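Local coordinates for quinonprotein alcohol dehydrogenase-like protein (Bacteroides thetaiotaomicron VPI-5482, PDB 4R5O) that is of unknown function but binds calcium ions and carries an immunoglobulin-like beta-sandwich domain together with a seven-bladed beta-propeller, at residues R222-Y227 with K249-N254; Y197-V200 with G204-R207; T191-Q196 with G234-N239. All coordinates share one frame; numbering follows the deposited sequence.

Overall arrangement
All three contacts are buried and cluster in the beta-propeller, their centres 8 to 9 Å apart, where the sheet of strands 189-192 to 215-220 meets the next one, of strands 228-232 to 272-274. Contact 2 lies within the first sheet, and main-chain hydrogen bonds dominate it. Contacts 1 and 3 reach from one sheet or its exit loop to the second and rest on side chains: aromatic and aliphatic in contact 1, methyl against methyl in contact 3. Strands 235-239 and 246-252, used by contacts 3 and 1, are neighbours in that second sheet. A calcium ion bound by D252, with four waters, lies beside the apolar packing of contact 1.

Contact 1 (R222-Y227 with K249-N254); sequences RLLCFY and KYYDVN. With CA (calcium ion), chain K.
F226 and Y251 form a buried aromatic contact between the loop that links two successive propeller sheets and strand 246-252 of the second. The ring planes are inclined by only 30°, but they are slid apart, with centroids 5.2 Å from each other, so the rings barely overlap. The closest approach is oblique on both rings, F226 CZ lying 3.4 Å from Y251 CE1. The phenol oxygen is part of this apolar packing: Y251 OH lies 4.0 Å from F226 CE1. The L224 and Y251 side chains come from opposite directions, with L224 CD2 4.2 Å from Y251 OH. The Y251 side chain leaves the strand toward the loop, and with CG beside the backbone N and anti to the carbonyl carbon (chi1 -56°) the ring lies against F226. L224 takes another course, with CG anti to the backbone N (chi1 170°), which sends its branch toward the phenol.

One residue further on, D252 ends the strand and points to a calcium ion instead. Its OD1 binds the metal at 2.5 Å, and four waters are also ligands. Water 1 ties the site together: it sits 2.3 Å from the calcium ion, donates to D252 OD2 and accepts from N254 ND2. OD2 also caps helix 253-258 by accepting from the backbone N of E255, so one carboxylate serves metal, water and helix start.

I205 of strand 204-209 packs against both aromatic rings, and V267 touches Y251 as well. On the backbone, L224 is bonded to G204 in the preceding sheet, while Y251 pairs with V236 of strand 235-239, whose S238 also touches F226.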
ATOM      1  N   ARG A 222       1.501  10.182 -25.988  1.00 53.79           N
ATOM      2  CA  ARG A 222       0.175  10.367 -25.409  1.00 54.21           C
ATOM      3  C   ARG A 222      -0.466   9.019 -25.095  1.00 56.51           C
ATOM      4  O   ARG A 222      -0.495   8.127 -25.952  1.00 56.44           O
ATOM      5  CB  ARG A 222      -0.721  11.174 -26.380  1.00 57.43           C
ATOM      6  CG  ARG A 222      -1.998  11.715 -25.729  1.00 74.30           C
ATOM      7  CD  ARG A 222      -2.864  12.536 -26.670  1.00 88.88           C
ATOM      8  NE  ARG A 222      -3.496  11.720 -27.710  1.00105.58           N
ATOM      9  CZ  ARG A 222      -4.725  11.211 -27.626  1.00125.23           C
ATOM     10  NH1 ARG A 222      -5.481  11.445 -26.558  1.00108.99           N
ATOM     11  NH2 ARG A 222      -5.211  10.473 -28.617  1.00116.54           N
ATOM     12  N   LEU A 223      -0.918   8.862 -23.837  1.00 51.00           N
ATOM     13  CA  LEU A 223      -1.610   7.681 -23.310  1.00 49.56           C
ATOM     14  C   LEU A 223      -0.687   6.425 -23.219  1.00 47.61           C
ATOM     15  O   LEU A 223      -1.200   5.336 -22.925  1.00 45.62           O
ATOM     16  CB  LEU A 223      -2.858   7.328 -24.177  1.00 50.32           C
ATOM     17  CG  LEU A 223      -3.934   8.412 -24.324  1.00 56.06           C
ATOM     18  CD1 LEU A 223      -4.992   7.984 -25.293  1.00 56.92           C
ATOM     19  CD2 LEU A 223      -4.553   8.798 -22.970  1.00 57.66           C
ATOM     20  N   LEU A 224       0.645   6.555 -23.439  1.00 40.37           N
ATOM     21  CA  LEU A 224       1.523   5.378 -23.285  1.00 38.50           C
ATOM     22  C   LEU A 224       1.715   5.132 -21.790  1.00 43.79           C
ATOM     23  O   LEU A 224       2.288   5.963 -21.093  1.00 44.74           O
ATOM     24  CB  LEU A 224       2.878   5.497 -24.027  1.00 37.67           C
ATOM     25  CG  LEU A 224       3.951   4.407 -23.728  1.00 40.08           C
ATOM     26  CD1 LEU A 224       3.469   3.037 -24.098  1.00 41.07           C
ATOM     27  CD2 LEU A 224       5.244   4.704 -24.428  1.00 36.97           C
ATOM     28  N   CYS A 225       1.229   3.996 -21.320  1.00 40.60           N
ATOM     29  CA  CYS A 225       1.231   3.621 -19.929  1.00 40.35           C
ATOM     30  C   CYS A 225       1.609   2.149 -19.755  1.00 43.45           C
ATOM     31  O   CYS A 225       1.072   1.291 -20.456  1.00 41.82           O
ATOM     32  CB  CYS A 225      -0.150   3.899 -19.326  1.00 40.99           C
ATOM     33  SG  CYS A 225      -0.232   3.639 -17.538  1.00 45.03           S
ATOM     34  N   PHE A 226       2.483   1.849 -18.772  1.00 39.40           N
ATOM     35  CA  PHE A 226       2.749   0.453 -18.443  1.00 38.06           C
ATOM     36  C   PHE A 226       1.790   0.113 -17.322  1.00 40.96           C
ATOM     37  O   PHE A 226       2.100   0.372 -16.154  1.00 40.42           O
ATOM     38  CB  PHE A 226       4.230   0.135 -18.083  1.00 39.13           C
ATOM     39  CG  PHE A 226       5.383   0.540 -18.974  1.00 40.07           C
ATOM     40  CD1 PHE A 226       5.162   0.992 -20.276  1.00 42.03           C
ATOM     41  CD2 PHE A 226       6.700   0.433 -18.526  1.00 40.84           C
ATOM     42  CE1 PHE A 226       6.230   1.400 -21.089  1.00 42.14           C
ATOM     43  CE2 PHE A 226       7.774   0.784 -19.361  1.00 43.50           C
ATOM     44  CZ  PHE A 226       7.529   1.297 -20.624  1.00 42.13           C
ATOM     45  N   TYR A 227       0.597  -0.401 -17.660  1.00 38.33           N
ATOM     46  CA  TYR A 227      -0.425  -0.765 -16.657  1.00 37.21           C
ATOM     47  C   TYR A 227       0.153  -1.799 -15.742  1.00 41.76           C
ATOM     48  O   TYR A 227      -0.111  -1.763 -14.554  1.00 43.00           O
ATOM     49  CB  TYR A 227      -1.726  -1.251 -17.317  1.00 37.99           C
ATOM     50  CG  TYR A 227      -2.363  -0.163 -18.155  1.00 39.53           C
ATOM     51  CD1 TYR A 227      -2.959   0.946 -17.557  1.00 41.67           C
ATOM     52  CD2 TYR A 227      -2.315  -0.208 -19.545  1.00 39.56           C
ATOM     53  CE1 TYR A 227      -3.508   1.972 -18.322  1.00 43.51           C
ATOM     54  CE2 TYR A 227      -2.868   0.810 -20.317  1.00 40.37           C
ATOM     55  CZ  TYR A 227      -3.474   1.891 -19.699  1.00 48.14           C
ATOM     56  OH  TYR A 227      -4.011   2.909 -20.438  1.00 55.80           O
ATOM     57  N   LYS A 249       5.611  -5.495 -24.868  1.00 44.07           N
ATOM     58  CA  LYS A 249       6.796  -4.782 -25.338  1.00 42.65           C
ATOM     59  C   LYS A 249       7.834  -4.735 -24.254  1.00 46.45           C
ATOM     60  O   LYS A 249       7.491  -4.689 -23.078  1.00 46.96           O
ATOM     61  CB  LYS A 249       6.422  -3.378 -25.787  1.00 43.82           C
ATOM     62  CG  LYS A 249       5.484  -3.417 -26.988  1.00 51.86           C
ATOM     63  CD  LYS A 249       5.027  -2.057 -27.420  1.00 51.11           C
ATOM     64  CE  LYS A 249       3.830  -2.174 -28.307  1.00 36.41           C
ATOM     65  NZ  LYS A 249       2.648  -2.620 -27.526  1.00 42.87           N
ATOM     66  N   TYR A 250       9.107  -4.808 -24.623  1.00 44.01           N
ATOM     67  CA  TYR A 250      10.135  -4.695 -23.600  1.00 43.31           C
ATOM     68  C   TYR A 250      11.163  -3.627 -24.030  1.00 46.31           C
ATOM     69  O   TYR A 250      11.311  -3.312 -25.216  1.00 45.89           O
ATOM     70  CB  TYR A 250      10.813  -6.035 -23.253  1.00 44.06           C
ATOM     71  CG  TYR A 250      11.599  -6.705 -24.354  1.00 44.79           C
ATOM     72  CD1 TYR A 250      12.946  -6.410 -24.555  1.00 46.39           C
ATOM     73  CD2 TYR A 250      11.040  -7.726 -25.110  1.00 45.82           C
ATOM     74  CE1 TYR A 250      13.695  -7.067 -25.525  1.00 47.94           C
ATOM     75  CE2 TYR A 250      11.777  -8.392 -26.084  1.00 47.21           C
ATOM     76  CZ  TYR A 250      13.110  -8.068 -26.281  1.00 59.72           C
ATOM     77  OH  TYR A 250      13.848  -8.704 -27.258  1.00 64.99           O
ATOM     78  N   TYR A 251      11.795  -3.035 -23.018  1.00 42.28           N
ATOM     79  CA  TYR A 251      12.815  -1.993 -23.078  1.00 41.11           C
ATOM     80  C   TYR A 251      14.051  -2.496 -22.337  1.00 42.94           C
ATOM     81  O   TYR A 251      13.952  -3.438 -21.551  1.00 42.14           O
ATOM     82  CB  TYR A 251      12.261  -0.674 -22.471  1.00 41.64           C
ATOM     83  CG  TYR A 251      10.984  -0.167 -23.118  1.00 44.19           C
ATOM     84  CD1 TYR A 251       9.750  -0.737 -22.808  1.00 46.51           C
ATOM     85  CD2 TYR A 251      11.000   0.926 -23.987  1.00 45.22           C
ATOM     86  CE1 TYR A 251       8.579  -0.310 -23.433  1.00 50.28           C
ATOM     87  CE2 TYR A 251       9.823   1.399 -24.577  1.00 46.64           C
ATOM     88  CZ  TYR A 251       8.613   0.776 -24.295  1.00 59.30           C
ATOM     89  OH  TYR A 251       7.433   1.199 -24.872  1.00 64.07           O
ATOM     90  N   ASP A 252      15.208  -1.901 -22.594  1.00 39.17           N
ATOM     91  CA  ASP A 252      16.437  -2.296 -21.916  1.00 39.13           C
ATOM     92  C   ASP A 252      16.592  -1.444 -20.659  1.00 44.97           C
ATOM     93  O   ASP A 252      16.491  -0.220 -20.758  1.00 44.95           O
ATOM     94  CB  ASP A 252      17.632  -2.152 -22.869  1.00 40.16           C
ATOM     95  CG  ASP A 252      18.928  -2.646 -22.303  1.00 49.42           C
ATOM     96  OD1 ASP A 252      19.138  -3.878 -22.297  1.00 54.46           O
ATOM     97  OD2 ASP A 252      19.758  -1.801 -21.900  1.00 52.13           O
ATOM     98  N   VAL A 253      16.811  -2.081 -19.485  1.00 42.65           N
ATOM     99  CA  VAL A 253      16.939  -1.384 -18.196  1.00 42.90           C
ATOM    100  C   VAL A 253      18.107  -0.377 -18.267  1.00 47.10           C
ATOM    101  O   VAL A 253      17.923   0.772 -17.892  1.00 46.86           O
ATOM    102  CB  VAL A 253      17.107  -2.391 -17.017  1.00 47.59           C
ATOM    103  CG1 VAL A 253      17.560  -1.720 -15.721  1.00 46.22           C
ATOM    104  CG2 VAL A 253      15.816  -3.183 -16.785  1.00 47.96           C
ATOM    105  N   ASN A 254      19.268  -0.781 -18.782  1.00 45.65           N
ATOM    106  CA  ASN A 254      20.460   0.087 -18.864  1.00 46.22           C
ATOM    107  C   ASN A 254      20.252   1.268 -19.814  1.00 50.38           C
ATOM    108  O   ASN A 254      20.724   2.372 -19.506  1.00 49.92           O
ATOM    109  CB  ASN A 254      21.681  -0.708 -19.305  1.00 46.94           C
ATOM    110  CG  ASN A 254      22.125  -1.691 -18.264  1.00 59.12           C
ATOM    111  OD1 ASN A 254      21.981  -1.446 -17.050  1.00 58.31           O
ATOM    112  ND2 ASN A 254      22.682  -2.808 -18.713  1.00 50.53           N
TER
HETATM  113 CA    CA K 507      20.936  -5.236 -21.224  1.00 90.23          CA
HETATM  114  O   HOH W   1      21.982  -3.205 -21.495  1.00 57.56           O
HETATM  115  O   HOH W   2      19.827  -7.865 -21.190  1.00 53.28           O
HETATM  116  O   HOH W   3      21.494  -4.834 -23.695  1.00 56.43           O
HETATM  117  O   HOH W   4      20.751  -4.663 -18.504  1.00 65.14           O

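Contact 2 (Y197-V200 with G204-R207); sequences YGLV and GIRR
V200 and R206 form the hydrogen-bonded pair of an antiparallel beta hairpin, strands 197-201 and 204-209, the two middle strands of one propeller sheet. Both backbone groups of each residue are used across the pair. V200 N donates to R206 O at 2.8 Å, nearly straight (165°), while the return bond from R206 N to V200 O, 2.9 Å long, is more bent (142°). R206 O also takes a CA-H...O contact from L199, and G198 O receives a similar one from R207 CA at 3.5 Å; L199 and R207 are the non-hydrogen-bonded pair. L199 N is bonded to T191 O of the adjoining strand.

The arginine ends are satisfied outside the hairpin strands. R206 forms a salt bridge with D203 of the connecting turn and a bond from NH1 to N215 OD1. R207 NH1 donates to the carbonyls of L256 and A259, at the end of helix 253-258. The aliphatic part of R207 runs alongside Y197, its CD 3.5 Å from CD1 of the tyrosine; the chain bends at chi3 (60°), and the guanidinium plane stands almost perpendicular to the ring. On the sheet face that L199 shares with R207, L199 CD2 lies 3.9 Å from I205 CG2, the two side chains crossing obliquely.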
ATOM      1  N   TYR A 197      16.653   3.769  -9.305  1.00 39.93           N
ATOM      2  CA  TYR A 197      15.702   4.310 -10.269  1.00 38.74           C
ATOM      3  C   TYR A 197      14.421   3.533 -10.403  1.00 40.59           C
ATOM      4  O   TYR A 197      14.382   2.320 -10.239  1.00 40.86           O
ATOM      5  CB  TYR A 197      16.348   4.343 -11.664  1.00 40.92           C
ATOM      6  CG  TYR A 197      17.533   5.273 -11.755  1.00 42.83           C
ATOM      7  CD1 TYR A 197      17.357   6.651 -11.809  1.00 43.48           C
ATOM      8  CD2 TYR A 197      18.831   4.775 -11.831  1.00 44.90           C
ATOM      9  CE1 TYR A 197      18.441   7.517 -11.881  1.00 43.78           C
ATOM     10  CE2 TYR A 197      19.926   5.633 -11.932  1.00 46.34           C
ATOM     11  CZ  TYR A 197      19.723   7.006 -11.943  1.00 56.79           C
ATOM     12  OH  TYR A 197      20.772   7.880 -12.064  1.00 65.36           O
ATOM     13  N   GLY A 198      13.398   4.269 -10.821  1.00 36.80           N
ATOM     14  CA  GLY A 198      12.073   3.761 -11.164  1.00 35.57           C
ATOM     15  C   GLY A 198      11.578   4.386 -12.454  1.00 37.85           C
ATOM     16  O   GLY A 198      12.234   5.262 -13.018  1.00 38.47           O
ATOM     17  N   LEU A 199      10.427   3.943 -12.945  1.00 35.06           N
ATOM     18  CA  LEU A 199       9.794   4.507 -14.152  1.00 34.49           C
ATOM     19  C   LEU A 199       8.384   4.903 -13.864  1.00 36.91           C
ATOM     20  O   LEU A 199       7.668   4.151 -13.212  1.00 37.79           O
ATOM     21  CB  LEU A 199       9.790   3.557 -15.365  1.00 34.76           C
ATOM     22  CG  LEU A 199      11.062   3.008 -15.945  1.00 40.00           C
ATOM     23  CD1 LEU A 199      10.698   1.944 -16.978  1.00 40.88           C
ATOM     24  CD2 LEU A 199      11.969   4.115 -16.561  1.00 40.57           C
ATOM     25  N   VAL A 200       7.974   6.067 -14.347  1.00 32.44           N
ATOM     26  CA  VAL A 200       6.599   6.536 -14.229  1.00 31.20           C
ATOM     27  C   VAL A 200       6.094   6.710 -15.658  1.00 34.05           C
ATOM     28  O   VAL A 200       6.725   7.392 -16.471  1.00 33.23           O
ATOM     29  CB  VAL A 200       6.449   7.806 -13.345  1.00 34.94           C
ATOM     30  CG1 VAL A 200       5.030   8.379 -13.452  1.00 34.95           C
ATOM     31  CG2 VAL A 200       6.840   7.530 -11.876  1.00 33.28           C
ATOM     32  N   GLY A 204       3.890   8.612 -21.724  1.00 44.57           N
ATOM     33  CA  GLY A 204       5.143   8.151 -22.312  1.00 43.32           C
ATOM     34  C   GLY A 204       5.952   7.491 -21.218  1.00 44.12           C
ATOM     35  O   GLY A 204       5.373   6.783 -20.397  1.00 43.35           O
ATOM     36  N   ILE A 205       7.271   7.740 -21.158  1.00 38.93           N
ATOM     37  CA  ILE A 205       8.153   7.140 -20.142  1.00 37.21           C
ATOM     38  C   ILE A 205       8.971   8.225 -19.444  1.00 41.27           C
ATOM     39  O   ILE A 205       9.675   9.015 -20.092  1.00 39.22           O
ATOM     40  CB  ILE A 205       9.112   6.050 -20.722  1.00 38.62           C
ATOM     41  CG1 ILE A 205       8.343   4.998 -21.549  1.00 38.85           C
ATOM     42  CG2 ILE A 205       9.969   5.411 -19.607  1.00 36.39           C
ATOM     43  CD1 ILE A 205       9.188   4.145 -22.383  1.00 45.68           C
ATOM     44  N   ARG A 206       8.921   8.197 -18.103  1.00 37.54           N
ATOM     45  CA  ARG A 206       9.694   9.070 -17.225  1.00 35.54           C
ATOM     46  C   ARG A 206      10.558   8.253 -16.310  1.00 37.82           C
ATOM     47  O   ARG A 206      10.056   7.303 -15.717  1.00 37.00           O
ATOM     48  CB  ARG A 206       8.789   9.980 -16.386  1.00 31.83           C
ATOM     49  CG  ARG A 206       7.870  10.854 -17.172  1.00 34.97           C
ATOM     50  CD  ARG A 206       6.785  11.295 -16.242  1.00 44.69           C
ATOM     51  NE  ARG A 206       5.820  12.177 -16.891  1.00 40.29           N
ATOM     52  CZ  ARG A 206       5.902  13.501 -16.869  1.00 54.68           C
ATOM     53  NH1 ARG A 206       6.919  14.105 -16.249  1.00 39.24           N
ATOM     54  NH2 ARG A 206       4.977  14.237 -17.472  1.00 36.26           N
ATOM     55  N   ARG A 207      11.846   8.604 -16.192  1.00 34.45           N
ATOM     56  CA  ARG A 207      12.735   7.969 -15.222  1.00 33.86           C
ATOM     57  C   ARG A 207      12.687   8.777 -13.979  1.00 38.46           C
ATOM     58  O   ARG A 207      12.821   9.990 -14.062  1.00 40.65           O
ATOM     59  CB  ARG A 207      14.178   7.828 -15.752  1.00 33.57           C
ATOM     60  CG  ARG A 207      15.124   7.135 -14.749  1.00 32.11           C
ATOM     61  CD  ARG A 207      16.552   7.045 -15.234  1.00 39.94           C
ATOM     62  NE  ARG A 207      17.150   8.356 -15.484  1.00 41.75           N
ATOM     63  CZ  ARG A 207      17.348   8.882 -16.694  1.00 57.71           C
ATOM     64  NH1 ARG A 207      17.053   8.185 -17.789  1.00 42.00           N
ATOM     65  NH2 ARG A 207      17.879  10.087 -16.818  1.00 41.94           N
TER

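Contact 3 (T191-Q196 with G234-N239); sequences TILNEQ and GKVLSN
T191 and L193 meet strand 235-239 through a single side chain, that of V236. The approach to it begins at G234, whose positive phi (71°) favours glycine and whose backbone is bonded to V253 at the start of helix 253-258. K235 sends its amine to D252 OD1, an oxygen that also binds calcium, and so braces the metal ligand from the second shell. V236 then splits its two methyls between the partners. CG1, anti to the backbone N (chi1 180°), faces T191 CG2 at 4.0 Å. CG2 lies closer to L193, 3.6 Å from CD2, where the two side chains meet at about a right angle. With the alpha carbons of L193 and V236 7.9 Å apart, this is packing of one beta-propeller sheet on the next, not strand pairing; I231 touches T191, L193 and V236 alike, and L256 of helix 253-258 adds to the cover of V236. T191 turns its OG1 to S229 OG, and in the loop after the strand N194 makes an Asx turn, its OD1 accepting from Q196 N at 2.8 Å.

Beyond V236, L237 touches I230 and F307. S238 OG is held by the carbonyl of K249 in the neighbouring strand, and N239 closes the segment with OD1 accepting from N228 ND2 and the backbone N of I278.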
ATOM      1  N   THR A 191       7.050   1.380 -12.277  1.00 38.34           N
ATOM      2  CA  THR A 191       8.064   0.336 -12.384  1.00 37.39           C
ATOM      3  C   THR A 191       9.233   0.702 -11.495  1.00 39.34           C
ATOM      4  O   THR A 191       9.645   1.850 -11.507  1.00 40.20           O
ATOM      5  CB  THR A 191       8.520   0.139 -13.868  1.00 37.61           C
ATOM      6  OG1 THR A 191       7.408   0.071 -14.761  1.00 30.01           O
ATOM      7  CG2 THR A 191       9.390  -1.089 -14.059  1.00 31.84           C
ATOM      8  N   ILE A 192       9.749  -0.234 -10.713  1.00 35.71           N
ATOM      9  CA  ILE A 192      10.951   0.005  -9.922  1.00 36.84           C
ATOM     10  C   ILE A 192      12.051  -0.834 -10.613  1.00 39.13           C
ATOM     11  O   ILE A 192      11.924  -2.073 -10.694  1.00 34.97           O
ATOM     12  CB  ILE A 192      10.783  -0.262  -8.383  1.00 41.26           C
ATOM     13  CG1 ILE A 192      10.263   1.019  -7.635  1.00 42.83           C
ATOM     14  CG2 ILE A 192      12.161  -0.557  -7.762  1.00 42.46           C
ATOM     15  CD1 ILE A 192       9.056   1.696  -8.053  1.00 49.61           C
ATOM     16  N   LEU A 193      13.065  -0.128 -11.195  1.00 36.14           N
ATOM     17  CA  LEU A 193      14.144  -0.750 -11.964  1.00 35.52           C
ATOM     18  C   LEU A 193      15.167  -1.401 -11.055  1.00 41.85           C
ATOM     19  O   LEU A 193      15.628  -2.515 -11.349  1.00 41.23           O
ATOM     20  CB  LEU A 193      14.858   0.272 -12.881  1.00 34.24           C
ATOM     21  CG  LEU A 193      14.001   1.095 -13.866  1.00 35.57           C
ATOM     22  CD1 LEU A 193      14.856   2.065 -14.666  1.00 34.08           C
ATOM     23  CD2 LEU A 193      13.268   0.231 -14.806  1.00 33.19           C
ATOM     24  N   ASN A 194      15.547  -0.693  -9.972  1.00 40.70           N
ATOM     25  CA  ASN A 194      16.573  -1.099  -9.006  1.00 41.67           C
ATOM     26  C   ASN A 194      16.468  -0.231  -7.756  1.00 48.26           C
ATOM     27  O   ASN A 194      15.396   0.315  -7.513  1.00 51.22           O
ATOM     28  CB  ASN A 194      17.976  -1.012  -9.643  1.00 41.90           C
ATOM     29  CG  ASN A 194      18.347   0.321 -10.250  1.00 55.80           C
ATOM     30  OD1 ASN A 194      18.038   1.397  -9.721  1.00 54.86           O
ATOM     31  ND2 ASN A 194      19.128   0.266 -11.314  1.00 38.79           N
ATOM     32  N   GLU A 195      17.542  -0.106  -6.959  1.00 44.38           N
ATOM     33  CA  GLU A 195      17.515   0.681  -5.721  1.00 44.06           C
ATOM     34  C   GLU A 195      17.537   2.171  -5.976  1.00 46.19           C
ATOM     35  O   GLU A 195      17.071   2.947  -5.124  1.00 45.07           O
ATOM     36  CB  GLU A 195      18.713   0.355  -4.804  1.00 46.47           C
ATOM     37  CG  GLU A 195      18.934  -1.099  -4.422  1.00 63.16           C
ATOM     38  CD  GLU A 195      19.905  -1.316  -3.271  1.00101.29           C
ATOM     39  OE1 GLU A 195      20.376  -0.322  -2.669  1.00 91.85           O
ATOM     40  OE2 GLU A 195      20.139  -2.496  -2.923  1.00112.42           O
ATOM     41  N   GLN A 196      18.112   2.574  -7.129  1.00 41.47           N
ATOM     42  CA  GLN A 196      18.334   3.967  -7.456  1.00 40.80           C
ATOM     43  C   GLN A 196      17.231   4.560  -8.375  1.00 42.23           C
ATOM     44  O   GLN A 196      16.918   5.742  -8.232  1.00 39.51           O
ATOM     45  CB  GLN A 196      19.718   4.074  -8.143  1.00 43.05           C
ATOM     46  CG  GLN A 196      20.218   5.494  -8.520  1.00 70.98           C
ATOM     47  CD  GLN A 196      20.476   6.503  -7.414  1.00 92.69           C
ATOM     48  OE1 GLN A 196      20.417   6.219  -6.207  1.00 89.47           O
ATOM     49  NE2 GLN A 196      20.820   7.719  -7.823  1.00 84.18           N
ATOM     50  N   GLY A 234      17.542  -8.116 -17.433  1.00 42.68           N
ATOM     51  CA  GLY A 234      17.993  -6.808 -17.880  1.00 41.09           C
ATOM     52  C   GLY A 234      17.005  -6.017 -18.704  1.00 43.98           C
ATOM     53  O   GLY A 234      17.365  -4.953 -19.226  1.00 45.24           O
ATOM     54  N   LYS A 235      15.743  -6.499 -18.786  1.00 38.61           N
ATOM     55  CA  LYS A 235      14.685  -5.846 -19.557  1.00 37.97           C
ATOM     56  C   LYS A 235      13.483  -5.478 -18.707  1.00 43.78           C
ATOM     57  O   LYS A 235      13.221  -6.108 -17.688  1.00 46.52           O
ATOM     58  CB  LYS A 235      14.187  -6.747 -20.721  1.00 38.55           C
ATOM     59  CG  LYS A 235      15.253  -7.277 -21.698  1.00 40.46           C
ATOM     60  CD  LYS A 235      15.980  -6.197 -22.466  1.00 52.47           C
ATOM     61  CE  LYS A 235      17.061  -6.804 -23.333  1.00 55.79           C
ATOM     62  NZ  LYS A 235      17.744  -5.781 -24.177  1.00 54.77           N
ATOM     63  N   VAL A 236      12.721  -4.486 -19.174  1.00 39.74           N
ATOM     64  CA  VAL A 236      11.432  -4.103 -18.615  1.00 38.53           C
ATOM     65  C   VAL A 236      10.341  -4.651 -19.531  1.00 42.03           C
ATOM     66  O   VAL A 236      10.206  -4.178 -20.657  1.00 39.05           O
ATOM     67  CB  VAL A 236      11.273  -2.575 -18.404  1.00 42.15           C
ATOM     68  CG1 VAL A 236       9.893  -2.245 -17.826  1.00 41.21           C
ATOM     69  CG2 VAL A 236      12.384  -2.010 -17.527  1.00 41.77           C
ATOM     70  N   LEU A 237       9.585  -5.651 -19.074  1.00 41.49           N
ATOM     71  CA  LEU A 237       8.442  -6.195 -19.829  1.00 41.46           C
ATOM     72  C   LEU A 237       7.233  -5.349 -19.535  1.00 44.82           C
ATOM     73  O   LEU A 237       7.021  -5.048 -18.372  1.00 45.16           O
ATOM     74  CB  LEU A 237       8.196  -7.667 -19.462  1.00 42.04           C
ATOM     75  CG  LEU A 237       9.287  -8.621 -19.883  1.00 49.66           C
ATOM     76  CD1 LEU A 237       9.188  -9.946 -19.148  1.00 50.90           C
ATOM     77  CD2 LEU A 237       9.244  -8.836 -21.377  1.00 58.35           C
ATOM     78  N   SER A 238       6.462  -4.915 -20.545  1.00 41.61           N
ATOM     79  CA  SER A 238       5.301  -4.077 -20.250  1.00 40.72           C
ATOM     80  C   SER A 238       3.988  -4.570 -20.930  1.00 44.16           C
ATOM     81  O   SER A 238       3.990  -5.142 -22.025  1.00 42.59           O
ATOM     82  CB  SER A 238       5.554  -2.637 -20.679  1.00 42.93           C
ATOM     83  OG  SER A 238       5.626  -2.523 -22.089  1.00 61.73           O
ATOM     84  N   ASN A 239       2.882  -4.335 -20.207  1.00 40.24           N
ATOM     85  CA  ASN A 239       1.484  -4.447 -20.585  1.00 41.03           C
ATOM     86  C   ASN A 239       0.973  -3.032 -20.699  1.00 47.53           C
ATOM     87  O   ASN A 239       0.908  -2.344 -19.678  1.00 49.13           O
ATOM     88  CB  ASN A 239       0.699  -5.293 -19.579  1.00 44.55           C
ATOM     89  CG  ASN A 239      -0.798  -5.145 -19.682  1.00 48.02           C
ATOM     90  OD1 ASN A 239      -1.454  -4.851 -18.698  1.00 42.15           O
ATOM     91  ND2 ASN A 239      -1.356  -5.213 -20.883  1.00 40.10           N
TER